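Local coordinates for protein cellulase (Uncultured bacterium, PDB 3WX5) that probably hydrolyses internal beta-1,4-glucosidic bonds of cellulose, as an endoglucanase of glycoside hydrolase family 12, at residues L94-W108 against I210-F223. Residues are numbered along the deposited sequence; the frame is centred on the assembly and turned at random.
Sequences LPLRVEAISRLQSNW and ISPTWYLHAVETGF
A short antiparallel bridge and the sandwich core behind it join 94-108 to 210-223: L96 and L216 form a hydrogen-bonded pair, with L216 N giving to L96 O at 2.9 Å and L96 N to L216 O. Beyond it the 3-10 turn at 98-100 meets the type I turn S211-W214, where V98 N donates a hydrogen bond to W214 O at 2.9 Å, and E99 N another to P212 O. The R97 side chain runs to the same turn. Its chi1 of -124° sets CG over the Y215 ring face in a CH-pi contact, R97 CG lying 4.0 Å from the ring centroid. The extended chain beyond carries NE to T213 O, to which R97 NE donates a nearly straight hydrogen bond (2.8 Å, 165°). T213 O lies close to the guanidinium plane, whereas Y215 OH sits above the centre of one guanidinium face; a water links R97 NH2 to the same T213 O. A leucine here would probably cost T213 O its NE donor and the water its NH2 partner, and leave the Y215 hydroxyl without the flat group beneath it.

The fold is the beta-sandwich (jelly roll) of family 12: strand 101-108 belongs to one sheet and 215-222 to the other, their axes 9.7 Å apart and 20° from parallel. Between them L104 CD2 meets L216 CD2 tip to tip at 3.7 Å, while the I101 side chain crosses L216 at about a right angle, its CD1 touching L216 CD2; L197 of helix 197-206 adjoins L104 and V219. Farther along, T221 CG2 makes a CH-pi contact over the face of the W108 five-membered ring, 3.5 Å from its centroid, and W108 NE1 is hydrogen-bonded to S234 OG.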
loop_
_atom_site.group_PDB
_atom_site.type_symbol
_atom_site.label_atom_id
_atom_site.label_comp_id
_atom_site.label_asym_id
_atom_site.label_seq_id
_atom_site.Cartn_x
_atom_site.Cartn_y
_atom_site.Cartn_z
ATOM N N LEU A 94 8.467 13.524 -1.300
ATOM C CA LEU A 94 7.931 13.319 0.048
ATOM C C LEU A 94 9.058 13.312 1.087
ATOM O O LEU A 94 10.210 13.046 0.740
ATOM C CB LEU A 94 7.118 12.015 0.115
ATOM C CG LEU A 94 5.983 11.857 -0.907
ATOM C CD1 LEU A 94 5.501 10.380 -0.906
ATOM C CD2 LEU A 94 4.818 12.797 -0.584
ATOM N N PRO A 95 8.732 13.572 2.365
ATOM C CA PRO A 95 7.372 13.799 2.833
ATOM C C PRO A 95 6.876 15.213 2.498
ATOM O O PRO A 95 7.672 16.133 2.279
ATOM C CB PRO A 95 7.477 13.595 4.351
ATOM C CG PRO A 95 8.876 13.923 4.679
ATOM C CD PRO A 95 9.685 13.441 3.489
ATOM N N LEU A 96 5.563 15.351 2.392
ATOM C CA LEU A 96 4.929 16.604 2.011
ATOM C C LEU A 96 3.662 16.714 2.832
ATOM O O LEU A 96 2.924 15.727 2.980
ATOM C CB LEU A 96 4.566 16.575 0.534
ATOM C CG LEU A 96 3.861 17.828 0.004
ATOM C CD1 LEU A 96 4.826 19.029 0.030
ATOM C CD2 LEU A 96 3.362 17.588 -1.421
ATOM N N ARG A 97 3.403 17.899 3.376
ATOM C CA ARG A 97 2.247 18.065 4.239
ATOM C C ARG A 97 0.968 17.825 3.450
ATOM O O ARG A 97 0.853 18.252 2.300
ATOM C CB ARG A 97 2.237 19.477 4.829
ATOM C CG ARG A 97 2.205 19.441 6.308
ATOM C CD ARG A 97 2.547 20.764 6.936
ATOM N NE ARG A 97 2.748 20.563 8.367
ATOM C CZ ARG A 97 3.427 21.405 9.124
ATOM N NH1 ARG A 97 3.907 22.509 8.572
ATOM N NH2 ARG A 97 3.602 21.155 10.418
ATOM N N VAL A 98 -0.025 17.229 4.096
ATOM C CA VAL A 98 -1.293 16.996 3.417
ATOM C C VAL A 98 -1.907 18.268 2.852
ATOM O O VAL A 98 -2.350 18.296 1.699
ATOM C CB VAL A 98 -2.290 16.262 4.319
ATOM C CG1 VAL A 98 -3.717 16.312 3.731
ATOM C CG2 VAL A 98 -1.819 14.831 4.553
ATOM N N GLU A 99 -1.824 19.367 3.609
ATOM C CA GLU A 99 -2.439 20.623 3.137
ATOM C C GLU A 99 -1.636 21.216 1.943
ATOM O O GLU A 99 -2.129 22.089 1.225
ATOM C CB GLU A 99 -2.509 21.627 4.300
ATOM C CG GLU A 99 -1.129 21.991 4.835
ATOM C CD GLU A 99 -1.151 22.962 6.031
ATOM O OE1 GLU A 99 -2.190 23.631 6.291
ATOM O OE2 GLU A 99 -0.098 23.077 6.690
ATOM N N ALA A 100 -0.412 20.727 1.757
ATOM C CA ALA A 100 0.506 21.203 0.721
ATOM C C ALA A 100 0.531 20.264 -0.509
ATOM O O ALA A 100 1.307 20.456 -1.436
ATOM C CB ALA A 100 1.899 21.358 1.298
ATOM N N ILE A 101 -0.348 19.268 -0.533
ATOM C CA ILE A 101 -0.490 18.435 -1.734
ATOM C C ILE A 101 -1.524 19.067 -2.673
ATOM O O ILE A 101 -2.640 19.348 -2.232
ATOM C CB ILE A 101 -0.977 17.017 -1.378
ATOM C CG1 ILE A 101 0.025 16.323 -0.434
ATOM C CG2 ILE A 101 -1.233 16.185 -2.654
ATOM C CD1 ILE A 101 -0.488 14.964 0.105
ATOM N N SER A 102 -1.180 19.263 -3.948
ATOM C CA SER A 102 -2.193 19.699 -4.937
ATOM C C SER A 102 -2.888 18.530 -5.618
ATOM O O SER A 102 -4.110 18.499 -5.685
ATOM C CB SER A 102 -1.639 20.648 -6.003
ATOM O OG SER A 102 -0.593 20.036 -6.732
ATOM N N ARG A 103 -2.107 17.561 -6.092
ATOM C CA ARG A 103 -2.657 16.395 -6.803
ATOM C C ARG A 103 -1.867 15.137 -6.459
ATOM O O ARG A 103 -0.639 15.175 -6.343
ATOM C CB ARG A 103 -2.609 16.598 -8.322
ATOM C CG ARG A 103 -3.663 17.580 -8.859
ATOM C CD ARG A 103 -3.467 17.857 -10.379
ATOM N NE ARG A 103 -2.460 18.900 -10.642
ATOM C CZ ARG A 103 -2.058 19.300 -11.853
ATOM N NH1 ARG A 103 -2.552 18.737 -12.950
ATOM N NH2 ARG A 103 -1.138 20.255 -11.970
ATOM N N LEU A 104 -2.547 13.999 -6.523
ATOM C CA LEU A 104 -1.878 12.727 -6.319
ATOM C C LEU A 104 -2.647 11.620 -6.994
ATOM O O LEU A 104 -3.806 11.371 -6.663
ATOM C CB LEU A 104 -1.745 12.440 -4.829
ATOM C CG LEU A 104 -1.038 11.117 -4.521
ATOM C CD1 LEU A 104 0.426 11.104 -5.083
ATOM C CD2 LEU A 104 -1.058 10.833 -2.983
ATOM N N GLN A 105 -2.017 10.969 -7.964
ATOM C CA GLN A 105 -2.699 9.892 -8.693
ATOM C C GLN A 105 -1.756 8.728 -8.921
ATOM O O GLN A 105 -0.536 8.867 -8.838
ATOM C CB GLN A 105 -3.245 10.383 -10.038
ATOM C CG GLN A 105 -2.179 10.861 -11.007
ATOM C CD GLN A 105 -2.786 11.338 -12.331
ATOM O OE1 GLN A 105 -3.567 12.290 -12.350
ATOM N NE2 GLN A 105 -2.542 10.586 -13.407
ATOM N N SER A 106 -2.339 7.575 -9.222
ATOM C CA SER A 106 -1.540 6.382 -9.403
ATOM C C SER A 106 -2.182 5.391 -10.369
ATOM O O SER A 106 -3.402 5.360 -10.507
ATOM C CB SER A 106 -1.285 5.784 -8.027
ATOM O OG SER A 106 -0.554 4.585 -8.116
ATOM N N ASN A 107 -1.343 4.703 -11.143
ATOM C CA ASN A 107 -1.726 3.503 -11.876
ATOM C C ASN A 107 -1.238 2.220 -11.200
ATOM O O ASN A 107 -0.142 2.190 -10.638
ATOM C CB ASN A 107 -1.148 3.524 -13.306
ATOM C CG ASN A 107 -1.437 4.806 -14.052
ATOM O OD1 ASN A 107 -2.352 5.551 -13.723
ATOM N ND2 ASN A 107 -0.627 5.074 -15.078
ATOM N N TRP A 108 -1.979 1.124 -11.383
ATOM C CA TRP A 108 -1.523 -0.182 -10.905
ATOM C C TRP A 108 -2.336 -1.263 -11.600
ATOM O O TRP A 108 -3.518 -1.077 -11.868
ATOM C CB TRP A 108 -1.722 -0.307 -9.384
ATOM C CG TRP A 108 -1.054 -1.538 -8.777
ATOM C CD1 TRP A 108 0.230 -1.993 -9.011
ATOM C CD2 TRP A 108 -1.596 -2.391 -7.754
ATOM N NE1 TRP A 108 0.451 -3.159 -8.297
ATOM C CE2 TRP A 108 -0.646 -3.412 -7.507
ATOM C CE3 TRP A 108 -2.809 -2.408 -7.047
ATOM C CZ2 TRP A 108 -0.824 -4.369 -6.502
ATOM C CZ3 TRP A 108 -3.003 -3.396 -6.075
ATOM C CH2 TRP A 108 -2.028 -4.378 -5.835
ATOM N N ILE A 210 -7.465 12.196 9.484
ATOM C CA ILE A 210 -6.114 12.640 9.152
ATOM C C ILE A 210 -6.063 14.141 9.397
ATOM O O ILE A 210 -6.950 14.879 8.968
ATOM C CB ILE A 210 -5.761 12.322 7.680
ATOM C CG1 ILE A 210 -5.594 10.797 7.490
ATOM C CG2 ILE A 210 -4.455 13.023 7.280
ATOM C CD1 ILE A 210 -5.257 10.403 6.125
ATOM N N SER A 211 -5.056 14.604 10.116
ATOM C CA SER A 211 -4.848 16.047 10.218
ATOM C C SER A 211 -4.165 16.591 8.971
ATOM O O SER A 211 -3.129 16.075 8.550
ATOM C CB SER A 211 -4.011 16.408 11.449
ATOM O OG SER A 211 -3.580 17.768 11.376
ATOM N N PRO A 212 -4.697 17.699 8.416
ATOM C CA PRO A 212 -4.085 18.240 7.197
ATOM C C PRO A 212 -2.676 18.800 7.435
ATOM O O PRO A 212 -1.946 19.058 6.474
ATOM C CB PRO A 212 -5.082 19.324 6.744
ATOM C CG PRO A 212 -5.790 19.743 7.985
ATOM C CD PRO A 212 -5.816 18.521 8.907
ATOM N N THR A 213 -2.250 18.906 8.697
ATOM C CA THR A 213 -0.866 19.325 8.966
ATOM C C THR A 213 0.085 18.125 9.144
ATOM O O THR A 213 1.293 18.298 9.227
ATOM C CB THR A 213 -0.732 20.238 10.200
ATOM O OG1 THR A 213 -1.204 19.548 11.357
ATOM C CG2 THR A 213 -1.523 21.538 10.018
ATOM N N TRP A 214 -0.450 16.911 9.033
ATOM C CA TRP A 214 0.420 15.727 9.012
ATOM C C TRP A 214 1.083 15.608 7.636
ATOM O O TRP A 214 0.540 16.099 6.652
ATOM C CB TRP A 214 -0.382 14.463 9.324
ATOM C CG TRP A 214 -0.825 14.374 10.767
ATOM C CD1 TRP A 214 -0.460 15.200 11.798
ATOM C CD2 TRP A 214 -1.782 13.449 11.313
ATOM N NE1 TRP A 214 -1.111 14.816 12.964
ATOM C CE2 TRP A 214 -1.924 13.749 12.687
ATOM C CE3 TRP A 214 -2.517 12.384 10.772
ATOM C CZ2 TRP A 214 -2.778 13.027 13.531
ATOM C CZ3 TRP A 214 -3.345 11.662 11.603
ATOM C CH2 TRP A 214 -3.449 11.962 12.975
ATOM N N TYR A 215 2.256 14.979 7.585
ATOM C CA TYR A 215 2.940 14.696 6.327
ATOM C C TYR A 215 2.511 13.347 5.773
ATOM O O TYR A 215 2.488 12.379 6.509
ATOM C CB TYR A 215 4.429 14.616 6.588
ATOM C CG TYR A 215 4.963 15.956 6.983
ATOM C CD1 TYR A 215 5.269 16.913 6.005
ATOM C CD2 TYR A 215 5.038 16.322 8.314
ATOM C CE1 TYR A 215 5.718 18.182 6.361
ATOM C CE2 TYR A 215 5.470 17.594 8.681
ATOM C CZ TYR A 215 5.801 18.515 7.697
ATOM O OH TYR A 215 6.222 19.766 8.053
ATOM N N LEU A 216 2.302 13.294 4.458
ATOM C CA LEU A 216 2.338 12.052 3.690
ATOM C C LEU A 216 3.778 11.615 3.505
ATOM O O LEU A 216 4.593 12.383 2.979
ATOM C CB LEU A 216 1.674 12.268 2.330
ATOM C CG LEU A 216 1.768 11.100 1.336
ATOM C CD1 LEU A 216 1.116 9.820 1.921
ATOM C CD2 LEU A 216 1.115 11.511 -0.013
ATOM N N HIS A 217 4.112 10.412 3.984
ATOM C CA HIS A 217 5.491 9.906 3.857
ATOM C C HIS A 217 5.704 8.958 2.701
ATOM O O HIS A 217 6.784 8.929 2.104
ATOM C CB HIS A 217 5.893 9.190 5.152
ATOM C CG HIS A 217 6.125 10.131 6.285
ATOM N ND1 HIS A 217 7.309 10.832 6.424
ATOM C CD2 HIS A 217 5.289 10.603 7.240
ATOM C CE1 HIS A 217 7.234 11.585 7.506
ATOM N NE2 HIS A 217 6.014 11.480 8.009
ATOM N N ALA A 218 4.693 8.135 2.408
ATOM C CA ALA A 218 4.895 7.033 1.475
ATOM C C ALA A 218 3.599 6.670 0.810
ATOM O O ALA A 218 2.578 6.606 1.474
ATOM C CB ALA A 218 5.431 5.795 2.231
ATOM N N VAL A 219 3.669 6.355 -0.482
ATOM C CA VAL A 219 2.527 5.819 -1.206
ATOM C C VAL A 219 2.962 4.434 -1.690
ATOM O O VAL A 219 3.877 4.328 -2.545
ATOM C CB VAL A 219 2.199 6.703 -2.444
ATOM C CG1 VAL A 219 1.009 6.109 -3.242
ATOM C CG2 VAL A 219 1.864 8.127 -1.982
ATOM N N GLU A 220 2.273 3.396 -1.205
ATOM C CA GLU A 220 2.670 2.015 -1.485
ATOM C C GLU A 220 1.488 1.276 -2.063
ATOM O O GLU A 220 0.339 1.627 -1.798
ATOM C CB GLU A 220 3.136 1.306 -0.198
ATOM C CG GLU A 220 3.740 2.234 0.853
ATOM C CD GLU A 220 4.499 1.503 1.980
ATOM O OE1 GLU A 220 4.342 0.271 2.149
ATOM O OE2 GLU A 220 5.333 2.160 2.647
ATOM N N THR A 221 1.748 0.199 -2.795
ATOM C CA THR A 221 0.684 -0.763 -3.018
ATOM C C THR A 221 1.261 -2.169 -3.062
ATOM O O THR A 221 2.476 -2.336 -3.213
ATOM C CB THR A 221 -0.078 -0.452 -4.321
ATOM O OG1 THR A 221 -1.291 -1.217 -4.338
ATOM C CG2 THR A 221 0.801 -0.807 -5.564
ATOM N N GLY A 222 0.417 -3.172 -2.846
ATOM C CA GLY A 222 0.916 -4.554 -2.718
ATOM C C GLY A 222 -0.200 -5.445 -2.255
ATOM O O GLY A 222 -1.369 -5.110 -2.455
ATOM N N PHE A 223 0.143 -6.530 -1.559
ATOM C CA PHE A 223 -0.861 -7.528 -1.185
ATOM C C PHE A 223 -0.680 -7.795 0.298
ATOM O O PHE A 223 0.398 -8.226 0.718
ATOM C CB PHE A 223 -0.621 -8.828 -1.961
ATOM C CG PHE A 223 -0.599 -8.638 -3.466
ATOM C CD1 PHE A 223 -1.795 -8.543 -4.170
ATOM C CD2 PHE A 223 0.608 -8.469 -4.155
ATOM C CE1 PHE A 223 -1.801 -8.342 -5.549
ATOM C CE2 PHE A 223 0.616 -8.234 -5.550
ATOM C CZ PHE A 223 -0.590 -8.196 -6.240
HETATM O O HOH W 1 3.153 18.322 11.449
#